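Local coordinates for DisA protein (Sorangium cellulosum, PDB 6CCA) that is the carbon methyltransferase of a trans-acyltransferase polyketide assembly line, and probably installs gem-dimethyl groups on growing disorazol intermediates, at residues A[30-35]-A[384-389]; A[229-234]-A[301-306]; A[331-336]-A[404-409]. One frame throughout, in Å; residues are numbered along the deposited sequence.

How the contacts relate
Contacts 2 and 3 lie in the buried core and contact 1 at the surface, yet all three reach one mixed sheet. In contact 2 two parallel strands bond to each other; strand 300-306, whose V303 also bonds W331 and V333, joins this pair to contact 3, where 331-336 pairs antiparallel with 404-409. Contact 1 continues outward: strands 384-385 and 387-389 flank 402-409, and the N-terminal segment 30-35 lies over their corner. The chemistry follows this order, from backbone bonds and aliphatic packing in the core to arginine methylenes, proline and charge at the surface, with E408 of contact 3 holding R386 of contact 1 by a salt bridge.

Contact 1. Residues A[30-35]-A[384-389]; sequences FEPLLE and FRRVAP
E35, near the start of helix 34-41, makes the nearest backbone approach to R386, CA to CA 6.1 Å, at the corner between strands 384-385 and 387-389, and no hydrogen bond joins the two segments directly. R386 takes a left-handed backbone conformation at this corner (phi 55°), and its CB projects toward the N-terminal segment. The R386 side chain and L34 run antiparallel past one another: CD2 of L34 lies 3.5 Å from the carbonyl O of R386, while the same methyl meets CB of R386 at 3.8 Å. Farther along the arginine, the methylenes rest on E35, with CG of R386 3.7 Å from CB of E35. The corner belongs to the end of a class I methyltransferase sheet where 384-385 and 387-389 pair with 402-409, and the segment leading into helix 34-41 packs across it; L34 also reaches L406 and W331. The guanidinium of R386 is sandwiched. E35 OE1 stands over one face, 4.1 Å from NE of R386, whereas CB of R385 covers the opposite face. Because the oxygen is well out of the guanidinium plane, no N-H is aimed at it and any attraction is probably electrostatic only. The salt bridge of R386 is made instead by NH1 to E408, a carboxylate that R385 shares through NH2 and that also accepts the backbone N-H of L34. P32 sits beside both arginines: its CB is 4.0 Å from NH1 of R386, and its CG is 4.0 Å from NH2 of R385, each approach oblique to the guanidinium.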
loop_
_atom_site.group_PDB
_atom_site.type_symbol
_atom_site.label_atom_id
_atom_site.label_comp_id
_atom_site.label_asym_id
_atom_site.label_seq_id
_atom_site.Cartn_x
_atom_site.Cartn_y
_atom_site.Cartn_z
ATOM N N PHE A 30 -25.490 12.000 12.446
ATOM C CA PHE A 30 -25.783 12.679 11.191
ATOM C C PHE A 30 -26.206 11.612 10.188
ATOM O O PHE A 30 -25.969 10.449 10.413
ATOM C CB PHE A 30 -24.561 13.497 10.692
ATOM C CG PHE A 30 -23.279 12.666 10.540
ATOM C CD1 PHE A 30 -22.995 12.027 9.328
ATOM C CD2 PHE A 30 -22.339 12.549 11.577
ATOM C CE1 PHE A 30 -21.830 11.267 9.142
ATOM C CE2 PHE A 30 -21.153 11.804 11.382
ATOM C CZ PHE A 30 -20.928 11.146 10.172
ATOM N N GLU A 31 -26.842 12.017 9.098
ATOM C CA GLU A 31 -27.337 11.094 8.079
ATOM C C GLU A 31 -26.252 10.478 7.181
ATOM O O GLU A 31 -25.215 11.075 6.989
ATOM C CB GLU A 31 -28.323 11.872 7.190
ATOM C CG GLU A 31 -29.604 12.195 7.990
ATOM C CD GLU A 31 -30.420 10.936 8.310
ATOM O OE1 GLU A 31 -31.211 10.522 7.432
ATOM O OE2 GLU A 31 -30.268 10.338 9.420
ATOM N N PRO A 32 -26.504 9.277 6.671
ATOM C CA PRO A 32 -25.564 8.638 5.759
ATOM C C PRO A 32 -25.334 9.559 4.583
ATOM O O PRO A 32 -26.282 10.131 4.015
ATOM C CB PRO A 32 -26.253 7.341 5.367
ATOM C CG PRO A 32 -27.203 7.051 6.483
ATOM C CD PRO A 32 -27.632 8.387 7.007
ATOM N N LEU A 33 -24.076 9.779 4.241
ATOM C CA LEU A 33 -23.768 10.638 3.094
ATOM C C LEU A 33 -22.905 10.030 1.974
ATOM O O LEU A 33 -22.625 10.695 0.985
ATOM C CB LEU A 33 -23.281 11.994 3.522
ATOM C CG LEU A 33 -21.947 12.039 4.262
ATOM C CD1 LEU A 33 -21.078 13.166 3.725
ATOM C CD2 LEU A 33 -22.250 12.203 5.746
ATOM N N LEU A 34 -22.463 8.811 2.160
ATOM C CA LEU A 34 -21.581 8.234 1.177
ATOM C C LEU A 34 -22.245 7.966 -0.159
ATOM O O LEU A 34 -21.679 8.254 -1.207
ATOM C CB LEU A 34 -20.938 6.970 1.709
ATOM C CG LEU A 34 -19.854 6.328 0.818
ATOM C CD1 LEU A 34 -18.810 7.318 0.426
ATOM C CD2 LEU A 34 -19.229 5.109 1.481
ATOM N N GLU A 35 -23.460 7.479 -0.134
ATOM C CA GLU A 35 -24.142 7.097 -1.413
ATOM C C GLU A 35 -24.180 8.279 -2.365
ATOM O O GLU A 35 -23.810 8.152 -3.536
ATOM C CB GLU A 35 -25.567 6.585 -1.082
ATOM C CG GLU A 35 -26.436 6.235 -2.283
ATOM C CD GLU A 35 -27.797 5.621 -1.888
ATOM O OE1 GLU A 35 -28.099 5.363 -0.690
ATOM O OE2 GLU A 35 -28.575 5.388 -2.830
ATOM N N PHE A 384 -19.578 -2.479 7.146
ATOM C CA PHE A 384 -19.642 -1.254 6.445
ATOM C C PHE A 384 -20.687 -1.386 5.349
ATOM O O PHE A 384 -20.901 -2.516 4.894
ATOM C CB PHE A 384 -18.250 -0.918 5.812
ATOM C CG PHE A 384 -17.190 -0.601 6.821
ATOM C CD1 PHE A 384 -16.452 -1.615 7.430
ATOM C CD2 PHE A 384 -16.859 0.726 7.150
ATOM C CE1 PHE A 384 -15.441 -1.331 8.374
ATOM C CE2 PHE A 384 -15.845 1.012 8.083
ATOM C CZ PHE A 384 -15.127 -0.028 8.696
ATOM N N ARG A 385 -21.235 -0.265 4.899
ATOM C CA ARG A 385 -22.181 -0.171 3.784
ATOM C C ARG A 385 -21.729 0.787 2.697
ATOM O O ARG A 385 -20.817 1.524 2.884
ATOM C CB ARG A 385 -23.536 0.340 4.275
ATOM C CG ARG A 385 -23.833 -0.013 5.686
ATOM C CD ARG A 385 -25.161 0.456 6.150
ATOM N NE ARG A 385 -25.056 1.854 6.517
ATOM C CZ ARG A 385 -25.591 2.377 7.590
ATOM N NH1 ARG A 385 -26.227 1.617 8.443
ATOM N NH2 ARG A 385 -25.484 3.667 7.782
ATOM N N ARG A 386 -22.419 0.778 1.571
ATOM C CA ARG A 386 -22.117 1.645 0.461
ATOM C C ARG A 386 -20.666 1.479 0.035
ATOM O O ARG A 386 -20.104 2.360 -0.504
ATOM C CB ARG A 386 -22.356 3.100 0.842
ATOM C CG ARG A 386 -23.634 3.724 0.379
ATOM C CD ARG A 386 -24.434 4.025 1.637
ATOM N NE ARG A 386 -25.554 3.197 1.663
ATOM C CZ ARG A 386 -26.445 3.074 2.622
ATOM N NH1 ARG A 386 -26.378 3.698 3.779
ATOM N NH2 ARG A 386 -27.413 2.268 2.386
ATOM N N VAL A 387 -20.118 0.321 0.315
ATOM C CA VAL A 387 -18.722 0.102 0.036
ATOM C C VAL A 387 -18.431 0.332 -1.436
ATOM O O VAL A 387 -19.061 -0.229 -2.277
ATOM C CB VAL A 387 -18.222 -1.247 0.514
ATOM C CG1 VAL A 387 -16.744 -1.341 0.270
ATOM C CG2 VAL A 387 -18.498 -1.436 1.976
ATOM N N ALA A 388 -17.503 1.231 -1.702
ATOM C CA ALA A 388 -17.212 1.699 -3.053
ATOM C C ALA A 388 -15.740 1.718 -3.418
ATOM O O ALA A 388 -15.047 2.728 -3.213
ATOM C CB ALA A 388 -17.846 3.053 -3.295
ATOM N N PRO A 389 -15.238 0.607 -3.979
ATOM C CA PRO A 389 -13.988 0.670 -4.665
ATOM C C PRO A 389 -14.259 1.489 -5.902
ATOM O O PRO A 389 -15.269 1.222 -6.634
ATOM C CB PRO A 389 -13.674 -0.774 -4.998
ATOM C CG PRO A 389 -14.623 -1.598 -4.229
ATOM C CD PRO A 389 -15.829 -0.728 -4.000
#

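Contact 2. Residues A[229-234]-A[301-306]; sequences LEVGAG and DVVLGA
Parallel pairing of L229 with V303 and of E230 with L304 forms part of the Rossmann-like sheet of class I methyltransferases, and strand 226-231 runs from it into the glycine-rich turn G232-A233-G234. The sequence E-V-G-A-G matches the first conserved motif of the family, which in relatives binds S-adenosylmethionine, so this turn probably does the same here; D259 holds the backbone N-H of G234. Three backbone bonds set the register. The N-H of L229 reaches V302 O at 2.9 Å, L304 N returns to L229 O at 2.8 Å, and V231 N meets L304 O at 2.9 Å, the last two nearly straight on to their carbonyls. On one face L229 and V303 extend in parallel from neighbouring strands, with CD2 of L229 4.0 Å from CG2 of V303. V231 stands on that face too: its CG2, set between its own backbone N and carbonyl carbon, comes within 3.4 Å of L304 O and rests over G305 CA. On the other face E230 runs out extended, with CG anti to the backbone N (chi1 -178°), alongside L304, and its CD is 4.0 Å from CD2 of L304. This buried carboxylate is gripped from several directions, since OE1 is hydrogen-bonded to Y255 OH and T239 OG1 while OE2 is within hydrogen-bonding distance of a water. That water accepts the N-H of A306 at 2.8 Å and also lies close to V231 O, taking over where the strands spread apart. One residue farther on, a second water sits between the carbonyls of G232 and A306, 3.0 Å from G232 O.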
loop_
_atom_site.group_PDB
_atom_site.type_symbol
_atom_site.label_atom_id
_atom_site.label_comp_id
_atom_site.label_asym_id
_atom_site.label_seq_id
_atom_site.Cartn_x
_atom_site.Cartn_y
_atom_site.Cartn_z
ATOM N N LEU A 229 -8.925 11.180 11.218
ATOM C CA LEU A 229 -7.749 10.449 11.689
ATOM C C LEU A 229 -7.010 9.883 10.502
ATOM O O LEU A 229 -7.605 9.179 9.724
ATOM C CB LEU A 229 -8.197 9.338 12.606
ATOM C CG LEU A 229 -7.191 8.226 12.938
ATOM C CD1 LEU A 229 -6.152 8.866 13.829
ATOM C CD2 LEU A 229 -7.867 7.085 13.656
ATOM N N GLU A 230 -5.710 10.134 10.396
ATOM C CA GLU A 230 -4.880 9.393 9.505
ATOM C C GLU A 230 -4.065 8.378 10.282
ATOM O O GLU A 230 -3.339 8.720 11.209
ATOM C CB GLU A 230 -3.935 10.267 8.699
ATOM C CG GLU A 230 -3.108 9.460 7.727
ATOM C CD GLU A 230 -2.277 10.291 6.734
ATOM O OE1 GLU A 230 -2.130 11.531 6.934
ATOM O OE2 GLU A 230 -1.729 9.616 5.803
ATOM N N VAL A 231 -4.184 7.122 9.882
ATOM C CA VAL A 231 -3.358 6.074 10.463
ATOM C C VAL A 231 -2.138 5.822 9.641
ATOM O O VAL A 231 -2.157 5.959 8.410
ATOM C CB VAL A 231 -4.158 4.775 10.667
ATOM C CG1 VAL A 231 -5.250 5.026 11.722
ATOM C CG2 VAL A 231 -4.800 4.319 9.428
ATOM N N GLY A 232 -1.052 5.390 10.286
ATOM C CA GLY A 232 0.137 5.143 9.484
ATOM C C GLY A 232 0.625 6.282 8.631
ATOM O O GLY A 232 1.147 6.053 7.550
ATOM N N ALA A 233 0.568 7.510 9.130
ATOM C CA ALA A 233 1.040 8.677 8.379
ATOM C C ALA A 233 2.554 8.665 8.070
ATOM O O ALA A 233 3.004 9.415 7.173
ATOM C CB ALA A 233 0.656 9.964 9.073
ATOM N N GLY A 234 3.318 7.887 8.841
ATOM C CA GLY A 234 4.737 7.631 8.502
ATOM C C GLY A 234 5.435 8.922 8.632
ATOM O O GLY A 234 5.169 9.653 9.578
ATOM N N ASP A 301 -14.907 11.405 12.320
ATOM C CA ASP A 301 -15.825 11.409 11.197
ATOM C C ASP A 301 -15.260 10.570 10.064
ATOM O O ASP A 301 -16.007 10.003 9.266
ATOM C CB ASP A 301 -16.006 12.825 10.745
ATOM C CG ASP A 301 -16.726 13.670 11.811
ATOM O OD1 ASP A 301 -17.984 13.595 11.854
ATOM O OD2 ASP A 301 -16.048 14.246 12.671
ATOM N N VAL A 302 -13.935 10.591 9.918
ATOM C CA VAL A 302 -13.232 9.897 8.790
ATOM C C VAL A 302 -11.959 9.307 9.339
ATOM O O VAL A 302 -11.269 9.952 10.137
ATOM C CB VAL A 302 -12.843 10.874 7.623
ATOM C CG1 VAL A 302 -12.161 10.154 6.465
ATOM C CG2 VAL A 302 -14.031 11.632 7.107
ATOM N N VAL A 303 -11.674 8.077 8.928
ATOM C CA VAL A 303 -10.376 7.495 9.080
ATOM C C VAL A 303 -9.759 7.275 7.706
ATOM O O VAL A 303 -10.377 6.612 6.855
ATOM C CB VAL A 303 -10.419 6.196 9.828
ATOM C CG1 VAL A 303 -9.057 5.559 9.930
ATOM C CG2 VAL A 303 -10.910 6.391 11.234
ATOM N N LEU A 304 -8.548 7.786 7.501
ATOM C CA LEU A 304 -7.788 7.635 6.260
ATOM C C LEU A 304 -6.605 6.705 6.479
ATOM O O LEU A 304 -5.834 6.848 7.452
ATOM C CB LEU A 304 -7.228 9.012 5.836
ATOM C CG LEU A 304 -6.152 8.973 4.742
ATOM C CD1 LEU A 304 -6.808 8.483 3.448
ATOM C CD2 LEU A 304 -5.614 10.364 4.553
ATOM N N GLY A 305 -6.453 5.729 5.585
ATOM C CA GLY A 305 -5.319 4.783 5.618
ATOM C C GLY A 305 -4.718 4.704 4.247
ATOM O O GLY A 305 -5.322 4.087 3.352
ATOM N N ALA A 306 -3.554 5.294 4.061
ATOM C CA ALA A 306 -2.950 5.322 2.761
ATOM C C ALA A 306 -1.875 4.332 2.719
ATOM O O ALA A 306 -0.750 4.634 3.205
ATOM C CB ALA A 306 -2.413 6.735 2.506
HETATM O O HOH W 1 -1.918 6.777 5.809
HETATM O O HOH W 2 0.710 6.870 4.712
#

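Contact 3. Residues A[331-336]-A[404-409]; sequences WLVLNE and VILAES
W331 lies opposite E408 in a non-hydrogen-bonded pair, and its CA-H points at the carbonyl of A407, CA to O 3.2 Å. The indole, packed on L33 and L34 and set edge-to-face with F212, sends NE1 to a water in the plane of its ring, 2.9 Å away; this water donates to OE2 of E408, whose distance from it is 2.6 Å. L332 follows in a hydrogen-bonded pair with A407, giving its N-H to A407 O and taking the A407 N-H in the plane of its own carbonyl. V333 turns to the W331 side of the sheet and lies beside L406, both branches of the valine closing on one methyl: CG1 of V333 is 3.9 Å from CD2 of L406. L334 pairs with I405, where L334 N to I405 O is almost straight (176° at the hydrogen). L334 O accepts the N-H of I405 and lies 3.1 Å from CA of V404. N335 touches V404 through CB, while OD1 bonds Q402, and E336 directs its carboxylate away to H310. Strand 402-409 is inserted antiparallel between 330-337 and the 384-389 strands, as the seventh strand of class I methyltransferases is. Backbone amides and aliphatic branches thus carry the pairing, and the water between W331 and E408 satisfies a buried indole N-H that has no direct protein acceptor across the strands.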
loop_
_atom_site.group_PDB
_atom_site.type_symbol
_atom_site.label_atom_id
_atom_site.label_comp_id
_atom_site.label_asym_id
_atom_site.label_seq_id
_atom_site.Cartn_x
_atom_site.Cartn_y
_atom_site.Cartn_z
ATOM N N TRP A 331 -16.739 7.645 7.567
ATOM C CA TRP A 331 -16.089 6.936 6.419
ATOM C C TRP A 331 -14.705 6.398 6.734
ATOM O O TRP A 331 -13.912 7.055 7.448
ATOM C CB TRP A 331 -15.942 7.897 5.251
ATOM C CG TRP A 331 -17.186 8.462 4.632
ATOM C CD1 TRP A 331 -18.461 8.347 5.059
ATOM C CD2 TRP A 331 -17.198 9.347 3.529
ATOM N NE1 TRP A 331 -19.295 9.052 4.207
ATOM C CE2 TRP A 331 -18.532 9.715 3.289
ATOM C CE3 TRP A 331 -16.184 9.880 2.710
ATOM C CZ2 TRP A 331 -18.900 10.557 2.239
ATOM C CZ3 TRP A 331 -16.529 10.752 1.668
ATOM C CH2 TRP A 331 -17.914 11.064 1.423
ATOM N N LEU A 332 -14.422 5.212 6.205
ATOM C CA LEU A 332 -13.066 4.734 6.025
ATOM C C LEU A 332 -12.650 4.978 4.583
ATOM O O LEU A 332 -13.425 4.660 3.661
ATOM C CB LEU A 332 -13.027 3.267 6.354
ATOM C CG LEU A 332 -11.712 2.561 6.067
ATOM C CD1 LEU A 332 -10.582 3.158 6.925
ATOM C CD2 LEU A 332 -11.816 1.060 6.349
ATOM N N VAL A 333 -11.526 5.649 4.396
ATOM C CA VAL A 333 -10.999 5.929 3.060
ATOM C C VAL A 333 -9.662 5.192 2.977
ATOM O O VAL A 333 -8.706 5.447 3.784
ATOM C CB VAL A 333 -10.788 7.426 2.865
ATOM C CG1 VAL A 333 -10.165 7.658 1.489
ATOM C CG2 VAL A 333 -12.119 8.151 3.047
ATOM N N LEU A 334 -9.599 4.224 2.070
ATOM C CA LEU A 334 -8.371 3.459 1.835
ATOM C C LEU A 334 -7.756 3.795 0.484
ATOM O O LEU A 334 -8.501 3.911 -0.526
ATOM C CB LEU A 334 -8.674 1.952 1.872
ATOM C CG LEU A 334 -9.276 1.340 3.096
ATOM C CD1 LEU A 334 -9.703 -0.113 2.886
ATOM C CD2 LEU A 334 -8.278 1.427 4.245
ATOM N N ASN A 335 -6.424 3.922 0.467
ATOM C CA ASN A 335 -5.650 3.860 -0.750
ATOM C C ASN A 335 -4.766 2.640 -0.624
ATOM O O ASN A 335 -3.938 2.559 0.337
ATOM C CB ASN A 335 -4.821 5.116 -0.863
ATOM C CG ASN A 335 -3.983 5.164 -2.140
ATOM O OD1 ASN A 335 -3.992 4.225 -2.950
ATOM N ND2 ASN A 335 -3.334 6.314 -2.366
ATOM N N GLU A 336 -4.994 1.660 -1.471
ATOM C CA GLU A 336 -4.376 0.362 -1.350
ATOM C C GLU A 336 -3.891 -0.207 -2.695
ATOM O O GLU A 336 -4.474 0.013 -3.743
ATOM C CB GLU A 336 -5.362 -0.691 -0.745
ATOM C CG GLU A 336 -5.472 -0.643 0.784
ATOM C CD GLU A 336 -4.223 -1.231 1.459
ATOM O OE1 GLU A 336 -3.593 -2.169 0.948
ATOM O OE2 GLU A 336 -3.850 -0.754 2.527
ATOM N N VAL A 404 -8.621 3.428 -4.752
ATOM C CA VAL A 404 -9.185 4.048 -3.551
ATOM C C VAL A 404 -10.563 3.398 -3.272
ATOM O O VAL A 404 -11.397 3.190 -4.194
ATOM C CB VAL A 404 -9.247 5.534 -3.687
ATOM C CG1 VAL A 404 -10.172 6.165 -2.656
ATOM C CG2 VAL A 404 -7.850 6.129 -3.586
ATOM N N ILE A 405 -10.774 3.045 -2.028
ATOM C CA ILE A 405 -11.965 2.323 -1.549
ATOM C C ILE A 405 -12.594 3.115 -0.431
ATOM O O ILE A 405 -11.913 3.481 0.505
ATOM C CB ILE A 405 -11.671 0.886 -1.110
ATOM C CG1 ILE A 405 -10.928 0.114 -2.238
ATOM C CG2 ILE A 405 -12.978 0.172 -0.734
ATOM C CD1 ILE A 405 -9.600 -0.359 -1.834
ATOM N N LEU A 406 -13.867 3.450 -0.579
ATOM C CA LEU A 406 -14.654 4.202 0.417
ATOM C C LEU A 406 -15.676 3.278 1.066
ATOM O O LEU A 406 -16.239 2.410 0.399
ATOM C CB LEU A 406 -15.383 5.380 -0.217
ATOM C CG LEU A 406 -14.527 6.267 -1.152
ATOM C CD1 LEU A 406 -15.380 7.292 -1.855
ATOM C CD2 LEU A 406 -13.464 6.952 -0.400
ATOM N N ALA A 407 -15.881 3.423 2.362
ATOM C CA ALA A 407 -16.831 2.572 3.068
ATOM C C ALA A 407 -17.457 3.361 4.241
ATOM O O ALA A 407 -16.775 4.185 4.863
ATOM C CB ALA A 407 -16.104 1.400 3.610
ATOM N N GLU A 408 -18.747 3.128 4.475
ATOM C CA GLU A 408 -19.526 3.852 5.500
ATOM C C GLU A 408 -19.778 2.918 6.661
ATOM O O GLU A 408 -20.278 1.774 6.530
ATOM C CB GLU A 408 -20.833 4.322 4.865
ATOM C CG GLU A 408 -21.836 4.991 5.790
ATOM C CD GLU A 408 -23.064 5.398 4.994
ATOM O OE1 GLU A 408 -23.983 4.596 5.019
ATOM O OE2 GLU A 408 -23.084 6.514 4.381
ATOM N N SER A 409 -19.433 3.375 7.836
ATOM C CA SER A 409 -19.577 2.535 8.999
ATOM C C SER A 409 -21.033 2.533 9.450
ATOM O O SER A 409 -21.656 3.572 9.481
ATOM C CB SER A 409 -18.770 3.075 10.170
ATOM O OG SER A 409 -18.952 2.210 11.258
HETATM O O HOH W 3 -21.854 8.578 5.450
#